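Local coordinates for mandelate racemase / muconate lactonizing enzyme (PDB 2POD), which has no established function but belongs to the enolase superfamily, binds a sodium ion through three glutamates and may act as a lyase, at residues V24-D27 / E28-G32; A88-I91 / A92-I96; G110-C113 / R114-I117; P327-L330 / T331-H335; M385-I388 / R389-T393. All coordinates share one frame; numbering follows the deposited sequence.

Contact 1: residues V24-D27 / E28-G32; sequences VHTD and EGITG
T26 and I30 meet where two antiparallel strands run into their connecting turn. With chi1 at 48°, OG1 of T26 sits between its backbone N and carbonyl carbon, and this turns the hydroxyl across to I30 O. The hydroxyl donates to that oxygen, but the separation of 2.5 Å between T26 OG1 and I30 O is very short and its exact value is doubtful. T26 N adds a weak bond to the same carbonyl. A water also joins the two residues, accepting from T26 N at 2.8 Å and donating weakly to I30 O. OG1 of T26 also lies 3.4 Å from CG2 of I30.

One pair back, H25 and T31 point the same way from a non-hydrogen-bonded site. CG2 of T31 lies near the plane of the imidazole, at its ND1 edge, 3.5 Å from that atom; NE2 of H25 is engaged by E9. V24 and G32 form the next, hydrogen-bonded pair: G32 N donates to V24 O at 3.0 Å, and the reciprocal bond from V24 N to G32 O is similarly straight.

At the tip, the side chains of D27 and E28 run side by side with their carboxylate planes nearly parallel (7° apart), and OE2 of E28 reaches S2. G29 N closes the reversal on T26 O at 3.3 Å. The type I turn T26-G29, the positive phi of G29 (77°) and the return to pairing at I30 define a beta hairpin with a G1 bulge, here within the antiparallel sheet of the N-terminal domain.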
# COMPACT_ATOMS: atom_id res chain seq x y z
N VAL B 24 -7.86 -13.52 -46.36
CA VAL B 24 -6.60 -12.87 -46.73
C VAL B 24 -5.90 -13.71 -47.80
O VAL B 24 -5.51 -14.85 -47.55
CB VAL B 24 -5.67 -12.66 -45.49
CG1 VAL B 24 -4.31 -12.09 -45.91
CG2 VAL B 24 -6.34 -11.75 -44.47
N HIS B 25 -5.74 -13.12 -48.99
CA HIS B 25 -5.23 -13.85 -50.15
C HIS B 25 -3.77 -13.53 -50.39
O HIS B 25 -3.34 -12.38 -50.24
CB HIS B 25 -6.04 -13.50 -51.41
CG HIS B 25 -7.49 -13.83 -51.31
ND1 HIS B 25 -7.96 -15.12 -51.30
CD2 HIS B 25 -8.58 -13.03 -51.23
CE1 HIS B 25 -9.28 -15.11 -51.20
NE2 HIS B 25 -9.68 -13.85 -51.16
N THR B 26 -3.01 -14.55 -50.78
CA THR B 26 -1.60 -14.38 -51.13
C THR B 26 -1.30 -14.66 -52.61
O THR B 26 -2.16 -15.15 -53.35
CB THR B 26 -0.66 -15.20 -50.22
OG1 THR B 26 -1.13 -16.55 -50.12
CG2 THR B 26 -0.58 -14.58 -48.83
N ASP B 27 -0.08 -14.34 -53.02
CA ASP B 27 0.38 -14.53 -54.40
C ASP B 27 0.48 -15.99 -54.82
O ASP B 27 0.29 -16.32 -55.99
CB ASP B 27 1.72 -13.80 -54.65
CG ASP B 27 2.79 -14.11 -53.59
OD1 ASP B 27 2.66 -15.08 -52.82
OD2 ASP B 27 3.78 -13.35 -53.53
N GLU B 28 0.75 -16.87 -53.85
CA GLU B 28 0.91 -18.29 -54.11
C GLU B 28 -0.40 -19.05 -53.93
O GLU B 28 -0.42 -20.28 -53.87
CB GLU B 28 2.01 -18.88 -53.22
CG GLU B 28 3.43 -18.43 -53.59
CD GLU B 28 4.48 -18.83 -52.56
OE1 GLU B 28 4.34 -19.92 -51.94
OE2 GLU B 28 5.45 -18.06 -52.38
N GLY B 29 -1.51 -18.31 -53.85
CA GLY B 29 -2.85 -18.89 -53.87
C GLY B 29 -3.23 -19.52 -52.54
O GLY B 29 -4.10 -20.39 -52.47
N ILE B 30 -2.57 -19.08 -51.48
CA ILE B 30 -2.91 -19.53 -50.14
C ILE B 30 -3.74 -18.48 -49.40
O ILE B 30 -3.37 -17.30 -49.32
CB ILE B 30 -1.66 -20.09 -49.37
CG1 ILE B 30 -1.52 -19.51 -47.96
CG2 ILE B 30 -0.37 -19.90 -50.15
CD1 ILE B 30 -2.05 -20.41 -46.92
N THR B 31 -4.91 -18.91 -48.92
CA THR B 31 -5.86 -17.99 -48.31
C THR B 31 -6.14 -18.36 -46.85
O THR B 31 -6.28 -19.54 -46.51
CB THR B 31 -7.19 -17.85 -49.11
OG1 THR B 31 -8.26 -18.51 -48.41
CG2 THR B 31 -7.08 -18.40 -50.53
N GLY B 32 -6.21 -17.33 -46.01
CA GLY B 32 -6.48 -17.52 -44.58
C GLY B 32 -7.86 -17.04 -44.21
O GLY B 32 -8.37 -16.09 -44.78
O HOH W 1 -4.54 -16.65 -51.95

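Contact 2: residues A88-I91 / A92-I96; sequences ALDI and ALWDI
A88 to D95 form regular alpha-helix, with A92 N, L93 N, W94 N and D95 N each donating to the carbonyl four residues earlier; the bond from D95 N to I91 O is 2.9 Å and that from A92 N to A88 O is the straightest, at 169°.

The main side-chain meeting is between D90 and W94, one turn apart and pointing the same way. D90 CG lies anti to its own N (chi1 -171°), which runs the carboxylate along the helix toward the pyrrole part of the indole. CG of D90 is in the plane of the indole, at its edge, while the carboxylate plane is turned 65° against the ring. OD2 of D90 stands 3.2 Å from W94 CD1 and 3.3 Å from W94 NE1. The other oxygen, OD1, has a separate partner in the hydroxyl of S303, so the two ends of the carboxylate face different neighbours. W94 CD1 also comes within 3.2 Å of D90 O.

L93 folds back over the preceding turn, where its CG rests 3.4 Å from L89 O. CB of A92 touches that same carbonyl more loosely, at 3.7 Å. The D95 carboxylate is held from outside these two segments, its oxygens accepting from the backbone N atoms of L33 and L380.

Within helix 81-101, this fully buried segment has different neighbours round its circumference: D90, L93 and W94 pack on I63 of helix 63-69, D90 and W94 also meet helix 301-314, and A88, L89, A92 and I96 lie on V22 and V24 of strand 19-26.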
# COMPACT_ATOMS: atom_id res chain seq x y z
N ALA B 88 -9.76 -10.46 -36.22
CA ALA B 88 -10.15 -11.25 -37.40
C ALA B 88 -9.00 -11.40 -38.39
O ALA B 88 -8.67 -12.50 -38.81
CB ALA B 88 -11.38 -10.64 -38.08
N LEU B 89 -8.38 -10.27 -38.74
CA LEU B 89 -7.17 -10.23 -39.56
C LEU B 89 -6.05 -11.13 -39.02
O LEU B 89 -5.35 -11.79 -39.79
CB LEU B 89 -6.66 -8.79 -39.64
CG LEU B 89 -6.75 -7.98 -40.93
CD1 LEU B 89 -7.58 -8.62 -42.03
CD2 LEU B 89 -7.20 -6.56 -40.66
N ASP B 90 -5.91 -11.15 -37.69
CA ASP B 90 -4.92 -11.97 -37.01
C ASP B 90 -5.15 -13.47 -37.14
O ASP B 90 -4.20 -14.21 -37.40
CB ASP B 90 -4.82 -11.59 -35.54
CG ASP B 90 -3.66 -12.26 -34.86
OD1 ASP B 90 -2.53 -11.77 -35.05
OD2 ASP B 90 -3.88 -13.28 -34.16
N ILE B 91 -6.40 -13.91 -36.93
CA ILE B 91 -6.76 -15.34 -37.06
C ILE B 91 -6.43 -15.87 -38.46
O ILE B 91 -5.85 -16.95 -38.61
CB ILE B 91 -8.26 -15.59 -36.71
CG1 ILE B 91 -8.53 -15.28 -35.23
CG2 ILE B 91 -8.67 -17.05 -37.04
CD1 ILE B 91 -10.00 -15.00 -34.91
N ALA B 92 -6.75 -15.07 -39.48
CA ALA B 92 -6.45 -15.38 -40.87
C ALA B 92 -4.94 -15.50 -41.15
O ALA B 92 -4.53 -16.34 -41.95
CB ALA B 92 -7.10 -14.36 -41.80
N LEU B 93 -4.14 -14.68 -40.46
CA LEU B 93 -2.68 -14.80 -40.55
C LEU B 93 -2.14 -16.10 -39.96
O LEU B 93 -1.19 -16.68 -40.49
CB LEU B 93 -1.98 -13.58 -39.93
CG LEU B 93 -2.12 -12.23 -40.62
CD1 LEU B 93 -1.21 -11.19 -39.97
CD2 LEU B 93 -1.89 -12.29 -42.16
N TRP B 94 -2.77 -16.56 -38.88
CA TRP B 94 -2.46 -17.87 -38.30
C TRP B 94 -2.92 -19.05 -39.18
O TRP B 94 -2.27 -20.10 -39.21
CB TRP B 94 -3.03 -17.97 -36.87
CG TRP B 94 -2.20 -17.19 -35.87
CD1 TRP B 94 -2.49 -15.96 -35.36
CD2 TRP B 94 -0.95 -17.57 -35.29
NE1 TRP B 94 -1.51 -15.55 -34.49
CE2 TRP B 94 -0.54 -16.52 -34.43
CE3 TRP B 94 -0.12 -18.70 -35.41
CZ2 TRP B 94 0.65 -16.56 -33.70
CZ3 TRP B 94 1.06 -18.75 -34.67
CH2 TRP B 94 1.44 -17.68 -33.83
N ASP B 95 -4.02 -18.85 -39.89
CA ASP B 95 -4.48 -19.82 -40.88
C ASP B 95 -3.47 -20.00 -42.02
O ASP B 95 -3.13 -21.13 -42.38
CB ASP B 95 -5.85 -19.41 -41.41
CG ASP B 95 -6.64 -20.57 -41.99
OD1 ASP B 95 -6.34 -21.74 -41.66
OD2 ASP B 95 -7.56 -20.30 -42.78
N ILE B 96 -2.96 -18.89 -42.53
CA ILE B 96 -1.91 -18.86 -43.55
C ILE B 96 -0.62 -19.58 -43.11
O ILE B 96 -0.16 -20.50 -43.79
CB ILE B 96 -1.59 -17.42 -44.01
CG1 ILE B 96 -2.77 -16.83 -44.78
CG2 ILE B 96 -0.34 -17.38 -44.88
CD1 ILE B 96 -2.65 -15.34 -45.03

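Contact 3: residues G110-C113 / R114-I117; sequences GGKC and RDTI
The guanidinium of R114 has CB of C113 over one face, 4.1 Å from both NH1 and NH2. R114 NH1 donates to the carbonyls of A340 and S337, so the group lies at the end of helix 327-339, anchored by main-chain oxygens. The other flat group, the D115 carboxylate, receives K112 NZ at OD2 in a salt bridge of 2.9 Å; the ammonium approaches almost in line with the C-O bond.

K112 gets there by folding. Its CG is placed between backbone N and carbonyl carbon (chi1 78°), and the chain then bends at each later torsion, crossing the D115 side chain at a slant. Its root stays close to the backbone, with CB 3.4 Å from R114 O. The lysine turns to the neighbouring carboxylate and the arginine to the end of helix 327-339.

K112 packs on Q62 and C113 on R65 of a second subunit. G110, with positive phi and two bonds back into the last turn, ends helix 105-108 in a Schellman motif. What follows is the connector from that helix to strand 117-122, which enters the beta-alpha barrel of the enolase superfamily.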
# COMPACT_ATOMS: atom_id res chain seq x y z
N GLY B 110 2.78 -23.78 -30.06
CA GLY B 110 3.76 -24.46 -29.21
C GLY B 110 3.46 -25.92 -28.95
O GLY B 110 4.13 -26.57 -28.16
N GLY B 111 2.45 -26.46 -29.63
CA GLY B 111 2.09 -27.87 -29.51
C GLY B 111 0.92 -28.07 -28.56
O GLY B 111 0.65 -27.22 -27.73
N LYS B 112 0.24 -29.20 -28.69
CA LYS B 112 -0.84 -29.55 -27.76
C LYS B 112 -0.32 -30.01 -26.39
O LYS B 112 0.79 -30.53 -26.27
CB LYS B 112 -1.81 -30.57 -28.39
CG LYS B 112 -1.32 -32.02 -28.41
CD LYS B 112 -1.21 -32.56 -29.83
CE LYS B 112 -2.41 -33.42 -30.19
NZ LYS B 112 -2.08 -34.88 -30.24
N CYS B 113 -1.13 -29.79 -25.36
CA CYS B 113 -0.89 -30.35 -24.03
C CYS B 113 -1.93 -31.41 -23.70
O CYS B 113 -1.79 -32.18 -22.75
CB CYS B 113 -0.92 -29.25 -22.96
SG CYS B 113 0.39 -28.02 -23.18
N ARG B 114 -2.99 -31.43 -24.52
CA ARG B 114 -4.06 -32.41 -24.41
C ARG B 114 -4.59 -32.74 -25.82
O ARG B 114 -4.42 -31.94 -26.75
CB ARG B 114 -5.18 -31.87 -23.51
CG ARG B 114 -5.80 -30.55 -24.01
CD ARG B 114 -6.56 -29.81 -22.91
NE ARG B 114 -5.72 -29.53 -21.74
CZ ARG B 114 -4.86 -28.51 -21.64
NH1 ARG B 114 -4.70 -27.65 -22.64
NH2 ARG B 114 -4.15 -28.36 -20.52
N ASP B 115 -5.22 -33.90 -25.97
CA ASP B 115 -5.88 -34.28 -27.24
C ASP B 115 -7.27 -33.66 -27.38
O ASP B 115 -7.61 -33.14 -28.45
CB ASP B 115 -5.98 -35.80 -27.39
CG ASP B 115 -4.63 -36.49 -27.39
OD1 ASP B 115 -4.52 -37.58 -26.79
OD2 ASP B 115 -3.67 -35.93 -27.99
N THR B 116 -8.06 -33.73 -26.32
CA THR B 116 -9.34 -33.04 -26.23
C THR B 116 -9.34 -32.14 -25.00
O THR B 116 -8.55 -32.35 -24.07
CB THR B 116 -10.52 -34.03 -26.10
OG1 THR B 116 -10.36 -34.82 -24.91
CG2 THR B 116 -10.62 -34.95 -27.33
N ILE B 117 -10.24 -31.16 -24.99
CA ILE B 117 -10.52 -30.39 -23.78
C ILE B 117 -11.99 -30.50 -23.42
O ILE B 117 -12.84 -30.55 -24.30
CB ILE B 117 -10.07 -28.91 -23.91
CG1 ILE B 117 -10.26 -28.15 -22.59
CG2 ILE B 117 -10.72 -28.22 -25.10
CD1 ILE B 117 -9.57 -26.83 -22.52

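Contact 4: residues P327-L330 / T331-H335; sequences PVVL and TASTH
Three hydroxyl-to-backbone bonds join P327-L330 to T331-H335. T331 OG1 donates to P327 O at 2.6 Å, S333 OG to V329 O at 2.6 Å and T334 OG1 to L330 O at 2.7 Å. In all three residues the oxygen is anti to the carbonyl carbon, beside its own N (chi1 -50° for S333), and this swings it back over the previous turn. The approaches differ: S333 OG comes 40° out of the V329 carbonyl plane, whereas T334 OG1 meets L330 O nearly head-on. These buried hydroxyls are thereby satisfied within the helix.

Helix 327-339 belongs to the beta-alpha barrel of the C-terminal domain, between strands 319-321 and 346-348. At its start, the backbone N atoms of V328 and V329 donate to the carboxylate of E35.

Among main-chain bonds, A332 N to V328 O is 2.9 Å and almost straight, while T331 N makes only weak ones to P327 O and V328 O. V329 O accepts from both S333 N and S333 OG, which reach it from opposite faces of its plane. L330 O likewise accepts from T334 N and T334 OG1.

In van der Waals packing, CG1 of V329 lies 3.9 Å from S333 OG, and L330 runs alongside T334 with CD2 4.2 Å from OG1.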
# COMPACT_ATOMS: atom_id res chain seq x y z
N PRO B 327 -18.42 -20.07 -36.11
CA PRO B 327 -17.69 -21.35 -36.15
C PRO B 327 -16.17 -21.23 -36.20
O PRO B 327 -15.48 -22.11 -35.69
CB PRO B 327 -18.22 -22.01 -37.43
CG PRO B 327 -18.68 -20.89 -38.27
CD PRO B 327 -19.25 -19.89 -37.32
N VAL B 328 -15.66 -20.16 -36.82
CA VAL B 328 -14.21 -20.00 -36.98
C VAL B 328 -13.57 -19.64 -35.65
O VAL B 328 -12.49 -20.16 -35.31
CB VAL B 328 -13.86 -18.96 -38.08
CG1 VAL B 328 -12.39 -18.54 -38.03
CG2 VAL B 328 -14.20 -19.51 -39.44
N VAL B 329 -14.25 -18.79 -34.88
CA VAL B 329 -13.85 -18.45 -33.51
C VAL B 329 -13.83 -19.68 -32.60
O VAL B 329 -12.86 -19.87 -31.87
CB VAL B 329 -14.69 -17.26 -32.94
CG1 VAL B 329 -14.66 -17.22 -31.41
CG2 VAL B 329 -14.16 -15.96 -33.49
N LEU B 330 -14.85 -20.52 -32.69
CA LEU B 330 -14.93 -21.77 -31.90
C LEU B 330 -13.77 -22.71 -32.20
O LEU B 330 -13.30 -23.44 -31.33
CB LEU B 330 -16.27 -22.48 -32.15
CG LEU B 330 -16.87 -23.53 -31.19
CD1 LEU B 330 -17.04 -24.88 -31.84
CD2 LEU B 330 -16.20 -23.68 -29.83
N THR B 331 -13.32 -22.70 -33.45
CA THR B 331 -12.29 -23.60 -33.93
C THR B 331 -10.92 -23.11 -33.49
O THR B 331 -10.12 -23.89 -32.96
CB THR B 331 -12.35 -23.70 -35.46
OG1 THR B 331 -13.68 -24.03 -35.85
CG2 THR B 331 -11.39 -24.74 -35.99
N ALA B 332 -10.68 -21.82 -33.70
CA ALA B 332 -9.45 -21.13 -33.28
C ALA B 332 -9.24 -21.14 -31.77
O ALA B 332 -8.12 -21.29 -31.29
CB ALA B 332 -9.43 -19.71 -33.83
N SER B 333 -10.33 -20.99 -31.01
CA SER B 333 -10.28 -21.06 -29.55
C SER B 333 -9.91 -22.45 -29.09
O SER B 333 -9.21 -22.61 -28.09
CB SER B 333 -11.62 -20.67 -28.92
OG SER B 333 -12.12 -19.45 -29.43
N THR B 334 -10.40 -23.46 -29.81
CA THR B 334 -10.16 -24.86 -29.46
C THR B 334 -8.69 -25.22 -29.70
O THR B 334 -8.08 -25.91 -28.89
CB THR B 334 -11.11 -25.82 -30.21
OG1 THR B 334 -12.47 -25.50 -29.87
CG2 THR B 334 -10.84 -27.27 -29.84
N HIS B 335 -8.13 -24.71 -30.80
CA HIS B 335 -6.69 -24.66 -31.00
C HIS B 335 -5.93 -24.07 -29.79
O HIS B 335 -4.98 -24.68 -29.31
CB HIS B 335 -6.34 -23.91 -32.29
CG HIS B 335 -6.51 -24.73 -33.53
ND1 HIS B 335 -5.56 -25.63 -33.97
CD2 HIS B 335 -7.51 -24.77 -34.44
CE1 HIS B 335 -5.97 -26.19 -35.09
NE2 HIS B 335 -7.16 -25.69 -35.40

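Contact 5: residues M385-I388 / R389-T393; sequences MPDI and RERLT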
# COMPACT_ATOMS: atom_id res chain seq x y z
N MSE B 385 -17.34 -23.19 -46.83
CA MSE B 385 -17.97 -23.86 -47.97
C MSE B 385 -17.71 -23.13 -49.30
O MSE B 385 -17.86 -21.91 -49.36
CB MSE B 385 -19.48 -23.96 -47.72
CG MSE B 385 -20.06 -25.32 -48.00
SE MSE B 385 -19.14 -26.76 -47.06
CE MSE B 385 -20.59 -27.37 -45.91
N PRO B 386 -17.30 -23.87 -50.34
CA PRO B 386 -16.91 -23.27 -51.62
C PRO B 386 -18.07 -22.62 -52.39
O PRO B 386 -17.82 -21.84 -53.31
CB PRO B 386 -16.33 -24.44 -52.41
CG PRO B 386 -16.08 -25.52 -51.40
CD PRO B 386 -17.14 -25.34 -50.38
N ASP B 387 -19.30 -22.96 -52.02
CA ASP B 387 -20.49 -22.36 -52.62
C ASP B 387 -21.26 -21.43 -51.66
O ASP B 387 -22.49 -21.31 -51.74
CB ASP B 387 -21.41 -23.46 -53.18
CG ASP B 387 -21.91 -24.44 -52.12
OD1 ASP B 387 -22.93 -25.11 -52.37
OD2 ASP B 387 -21.30 -24.54 -51.03
N ILE B 388 -20.52 -20.76 -50.76
CA ILE B 388 -21.11 -20.03 -49.63
C ILE B 388 -21.95 -18.82 -50.06
O ILE B 388 -22.98 -18.52 -49.43
CB ILE B 388 -20.04 -19.67 -48.54
CG1 ILE B 388 -20.69 -19.34 -47.18
CG2 ILE B 388 -19.07 -18.57 -49.00
CD1 ILE B 388 -21.36 -20.52 -46.53
N ARG B 389 -21.54 -18.17 -51.14
CA ARG B 389 -22.23 -17.00 -51.69
C ARG B 389 -23.59 -17.34 -52.31
O ARG B 389 -24.38 -16.44 -52.61
CB ARG B 389 -21.34 -16.28 -52.71
CG ARG B 389 -20.04 -15.73 -52.14
CD ARG B 389 -19.15 -15.16 -53.24
NE ARG B 389 -18.14 -14.24 -52.73
CZ ARG B 389 -16.93 -14.59 -52.29
NH1 ARG B 389 -16.09 -13.66 -51.86
NH2 ARG B 389 -16.56 -15.87 -52.27
N GLU B 390 -23.86 -18.63 -52.49
CA GLU B 390 -25.09 -19.12 -53.12
C GLU B 390 -26.14 -19.53 -52.09
O GLU B 390 -27.32 -19.18 -52.24
CB GLU B 390 -24.79 -20.29 -54.07
CG GLU B 390 -24.34 -19.87 -55.47
CD GLU B 390 -22.96 -19.22 -55.49
OE1 GLU B 390 -21.96 -19.93 -55.23
OE2 GLU B 390 -22.88 -18.01 -55.75
N ARG B 391 -25.72 -20.25 -51.05
CA ARG B 391 -26.61 -20.63 -49.94
C ARG B 391 -27.03 -19.43 -49.11
O ARG B 391 -28.15 -19.37 -48.59
CB ARG B 391 -25.93 -21.67 -49.04
CG ARG B 391 -25.09 -22.71 -49.75
CD ARG B 391 -23.90 -23.12 -48.91
NE ARG B 391 -24.20 -24.25 -48.04
CZ ARG B 391 -23.88 -25.51 -48.30
NH1 ARG B 391 -24.20 -26.47 -47.45
NH2 ARG B 391 -23.23 -25.83 -49.42
N LEU B 392 -26.12 -18.46 -48.98
CA LEU B 392 -26.31 -17.31 -48.11
C LEU B 392 -26.24 -16.02 -48.92
O LEU B 392 -25.44 -15.92 -49.85
CB LEU B 392 -25.23 -17.29 -47.02
CG LEU B 392 -25.50 -17.88 -45.63
CD1 LEU B 392 -25.90 -19.36 -45.65
CD2 LEU B 392 -24.29 -17.67 -44.75
N THR B 393 -27.07 -15.05 -48.56
CA THR B 393 -26.95 -13.70 -49.10
C THR B 393 -25.81 -12.95 -48.41
O THR B 393 -25.93 -12.56 -47.25
CB THR B 393 -28.26 -12.90 -48.94
OG1 THR B 393 -29.38 -13.78 -49.08
CG2 THR B 393 -28.34 -11.78 -49.96
O HOH W 2 -19.48 -19.05 -53.42
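D387 and R391 are brought together by bends in both side chains. CG of D387 takes the crowded position between backbone N and carbonyl carbon (chi1 61°), while R391 leaves beside its own N and then kinks at chi2 and chi3 (90°), so that its guanidinium turns back past the start of the helix. The resulting salt bridge runs through NH2 of R391 alone: 2.8 Å to D387 OD2, met on the syn side, and a weak 3.1 Å to D387 OD1. The two planes stand 77° apart, a near-perpendicular meeting instead of a coplanar paired one, with the D387 CG at the edge of the guanidinium.

One face of the same guanidinium is covered by selenomethionine M385, whose CG lies 3.5 Å from R391 NH2, offset toward the rim. The aliphatic part of the arginine is used too, since R391 CD is 3.6 Å from D387 O.

D387 occupies the N-cap position, but its carboxylate makes no capping bond. The D387 carbonyl accepts from E390 N at 3.1 Å and, weakly, from R391 N. L392 N then donates to I388 O at 3.2 Å. A water links P386 O, R389 N and E390 OE1 across the start of the helix.

The short helix 388-391 joins the barrel domain to strand 394-400, the strand at one end, within this chain, of the N-terminal sheet. I388 packs on I394, R389 on V396 and L11 while forming a salt bridge with E9, and L392 on P13 of strand 5-13.

How the contacts relate
Contacts 1, 2 and 4 form a continuous chain of packing from the N-terminal domain into the barrel. Contact 1 lies on contact 2, where G32 CA meets D95 OD2 at 3.5 Å and I30 CD1 meets I96 O at 3.6 Å. Contact 2 in turn reaches contact 4, with I91 CG2 4.1 Å from V328 CG1. Contact 4 is the part nearest the chain's centre; its V329 side chain is about 11 Å from the sodium ion held by E220, E246 and E272. Contact 3 comes within about 5 Å of contact 4 at nearest atoms, and contact 5 within about 6 Å of contact 1, both without touching.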